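Local coordinates for cytochrome c family protein (Geobacter sulfurreducens, PDB 3OUQ) that probably carries electrons as the N-terminal hexaheme part of an elongated dodecaheme cytochrome c linked to iron reduction, at residues M49-E53 with S69-D73. Residues are numbered along the deposited sequence; the frame is centred on the assembly and turned at random.
Sequences MLDME and SVADD. With HEC (heme c), chain D.
Carboxylate oxygen OE1 of E53 is gripped twice, by a salt bridge to R113 and a hydrogen bond with S117, while the CD carbon behind it rests on A71 CB at 4.2 Å. That ties the end of helix 49-53 to the second c7-like half of the fragment. At the start of the helix, the backbone N of M49 donates a nearly straight hydrogen bond (172°) to heme propionate oxygen O2A, 2.6 Å away. M49 SD coordinates the heme iron at 2.3 Å, and H80 supplies the other axial ligand. Bends in the side chain at chi2 (-53°) and chi3 (-44°) swing the methyl back over the porphyrin, where CE lies between pyrrole nitrogens NB and NC and meets V70 CB obliquely. V70 fills the angle between helix and heme: CG2 packs on M52 CB at 4.0 Å, and CG1 sits 3.7 Å from heme methyl CMC. M52 covers the same porphyrin face as M49, its CE lying 3.5 Å from C2D. An alanine in place of V70 would probably open a gap where CG1 and CG2 now reach the heme methyl and M52. The loop holding V70 is shaped by an ST turn, in which A71 N donates to S69 OG at 2.9 Å. V70 is also backbone-bonded to H62, an axial ligand of another heme, so this loop runs between two cofactors. Methionine–histidine ligation under an apolar lid is likely to raise this heme's reduction potential above that of a bis-histidine heme, helping to set its place in the electron path.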
loop_
_atom_site.group_PDB
_atom_site.type_symbol
_atom_site.label_atom_id
_atom_site.label_comp_id
_atom_site.label_asym_id
_atom_site.label_seq_id
_atom_site.Cartn_x
_atom_site.Cartn_y
_atom_site.Cartn_z
ATOM N N MET A 49 -2.106 -2.229 -5.333
ATOM C CA MET A 49 -3.492 -2.339 -4.919
ATOM C C MET A 49 -4.412 -1.651 -5.918
ATOM O O MET A 49 -5.531 -2.103 -6.138
ATOM C CB MET A 49 -3.684 -1.753 -3.534
ATOM C CG MET A 49 -3.029 -2.571 -2.436
ATOM S SD MET A 49 -3.475 -4.341 -2.407
ATOM C CE MET A 49 -5.243 -4.251 -2.674
ATOM N N LEU A 50 -3.954 -0.561 -6.527
ATOM C CA LEU A 50 -4.773 0.110 -7.532
ATOM C C LEU A 50 -4.976 -0.839 -8.713
ATOM O O LEU A 50 -6.050 -0.873 -9.312
ATOM C CB LEU A 50 -4.118 1.405 -8.029
ATOM C CG LEU A 50 -4.399 2.674 -7.225
ATOM C CD1 LEU A 50 -3.920 3.883 -8.008
ATOM C CD2 LEU A 50 -5.891 2.794 -6.954
ATOM N N ASP A 51 -3.941 -1.605 -9.056
ATOM C CA ASP A 51 -4.061 -2.547 -10.158
ATOM C C ASP A 51 -5.147 -3.545 -9.807
ATOM O O ASP A 51 -5.954 -3.919 -10.662
ATOM C CB ASP A 51 -2.750 -3.301 -10.398
ATOM C CG ASP A 51 -1.674 -2.426 -10.994
ATOM O OD1 ASP A 51 -1.979 -1.669 -11.936
ATOM O OD2 ASP A 51 -0.518 -2.505 -10.533
ATOM N N MET A 52 -5.167 -3.976 -8.548
ATOM C CA MET A 52 -6.168 -4.935 -8.101
ATOM C C MET A 52 -7.554 -4.310 -8.149
ATOM O O MET A 52 -8.536 -4.985 -8.457
ATOM C CB MET A 52 -5.846 -5.427 -6.689
ATOM C CG MET A 52 -4.517 -6.160 -6.613
ATOM S SD MET A 52 -4.298 -7.168 -5.152
ATOM C CE MET A 52 -2.572 -6.939 -4.867
ATOM N N GLU A 53 -7.628 -3.014 -7.853
ATOM C CA GLU A 53 -8.902 -2.309 -7.895
ATOM C C GLU A 53 -9.362 -2.296 -9.344
ATOM O O GLU A 53 -10.553 -2.228 -9.623
ATOM C CB GLU A 53 -8.766 -0.869 -7.383
ATOM C CG GLU A 53 -8.256 -0.752 -5.960
ATOM C CD GLU A 53 -8.542 0.604 -5.322
ATOM O OE1 GLU A 53 -8.046 0.851 -4.202
ATOM O OE2 GLU A 53 -9.274 1.420 -5.926
ATOM N N SER A 69 -13.722 -7.126 -0.764
ATOM C CA SER A 69 -13.028 -6.271 -1.722
ATOM C C SER A 69 -11.665 -5.772 -1.240
ATOM O O SER A 69 -11.426 -5.620 -0.038
ATOM C CB SER A 69 -13.918 -5.066 -2.059
ATOM O OG SER A 69 -13.257 -4.142 -2.903
ATOM N N VAL A 70 -10.779 -5.514 -2.198
ATOM C CA VAL A 70 -9.447 -5.005 -1.909
ATOM C C VAL A 70 -9.540 -3.493 -1.735
ATOM O O VAL A 70 -8.556 -2.834 -1.407
ATOM C CB VAL A 70 -8.463 -5.315 -3.057
ATOM C CG1 VAL A 70 -8.196 -6.799 -3.122
ATOM C CG2 VAL A 70 -9.029 -4.838 -4.377
ATOM N N ALA A 71 -10.736 -2.956 -1.953
ATOM C CA ALA A 71 -10.971 -1.526 -1.834
ATOM C C ALA A 71 -11.791 -1.162 -0.597
ATOM O O ALA A 71 -12.674 -0.303 -0.653
ATOM C CB ALA A 71 -11.662 -1.021 -3.079
ATOM N N ASP A 72 -11.493 -1.813 0.523
ATOM C CA ASP A 72 -12.199 -1.549 1.772
ATOM C C ASP A 72 -11.207 -1.359 2.907
ATOM O O ASP A 72 -10.533 -2.300 3.318
ATOM C CB ASP A 72 -13.151 -2.702 2.112
ATOM C CG ASP A 72 -14.528 -2.530 1.492
ATOM O OD1 ASP A 72 -14.620 -1.925 0.401
ATOM O OD2 ASP A 72 -15.518 -3.012 2.093
ATOM N N ASP A 73 -11.119 -0.134 3.409
ATOM C CA ASP A 73 -10.215 0.159 4.500
ATOM C C ASP A 73 -10.398 -0.828 5.650
ATOM O O ASP A 73 -9.458 -1.097 6.396
ATOM C CB ASP A 73 -10.432 1.589 5.000
ATOM C CG ASP A 73 -10.008 2.632 3.988
ATOM O OD1 ASP A 73 -9.017 2.387 3.265
ATOM O OD2 ASP A 73 -10.651 3.704 3.928
HETATM FE FE HEC D . -2.748 -5.102 -0.335
HETATM C CHA HEC D . 0.297 -5.271 -1.915
HETATM C CHB HEC D . -1.952 -2.044 0.861
HETATM C CHC HEC D . -5.905 -4.783 0.835
HETATM C CHD HEC D . -3.345 -8.364 -1.134
HETATM N NA HEC D . -1.155 -3.936 -0.465
HETATM C C1A HEC D . -0.043 -4.086 -1.288
HETATM C C2A HEC D . 0.814 -2.925 -1.234
HETATM C C3A HEC D . 0.256 -2.097 -0.312
HETATM C C4A HEC D . -0.954 -2.730 0.172
HETATM C CMA HEC D . 0.748 -0.703 0.050
HETATM C CAA HEC D . 2.047 -2.632 -2.080
HETATM C CBA HEC D . 1.722 -2.135 -3.485
HETATM C CGA HEC D . 0.867 -0.882 -3.484
HETATM O O1A HEC D . 1.319 0.145 -2.948
HETATM O O2A HEC D . -0.261 -0.922 -4.012
HETATM N NB HEC D . -3.759 -3.654 0.523
HETATM C C1B HEC D . -3.282 -2.448 0.973
HETATM C C2B HEC D . -4.330 -1.655 1.559
HETATM C C3B HEC D . -5.437 -2.396 1.468
HETATM C C4B HEC D . -5.075 -3.649 0.871
HETATM C CMB HEC D . -4.184 -0.277 2.211
HETATM C CAB HEC D . -6.823 -2.009 1.895
HETATM C CBB HEC D . -7.569 -1.029 1.034
HETATM N NC HEC D . -4.317 -6.323 -0.188
HETATM C C1C HEC D . -5.551 -6.044 0.353
HETATM C C2C HEC D . -6.434 -7.193 0.272
HETATM C C3C HEC D . -5.696 -8.212 -0.224
HETATM C C4C HEC D . -4.400 -7.652 -0.571
HETATM C CMC HEC D . -7.937 -7.254 0.550
HETATM C CAC HEC D . -6.131 -9.685 -0.268
HETATM C CBC HEC D . -7.285 -9.978 -1.212
HETATM N ND HEC D . -1.683 -6.535 -1.211
HETATM C C1D HEC D . -2.069 -7.851 -1.403
HETATM C C2D HEC D . -1.048 -8.576 -2.133
HETATM C C3D HEC D . -0.052 -7.676 -2.437
HETATM C C4D HEC D . -0.447 -6.434 -1.826
HETATM C CMD HEC D . -1.095 -10.052 -2.525
HETATM C CAD HEC D . 1.147 -7.883 -3.371
HETATM C CBD HEC D . 0.687 -8.107 -4.799
HETATM C CGD HEC D . 1.838 -8.325 -5.764
HETATM O O1D HEC D . 1.577 -8.686 -6.930
HETATM O O2D HEC D . 3.003 -8.134 -5.363
#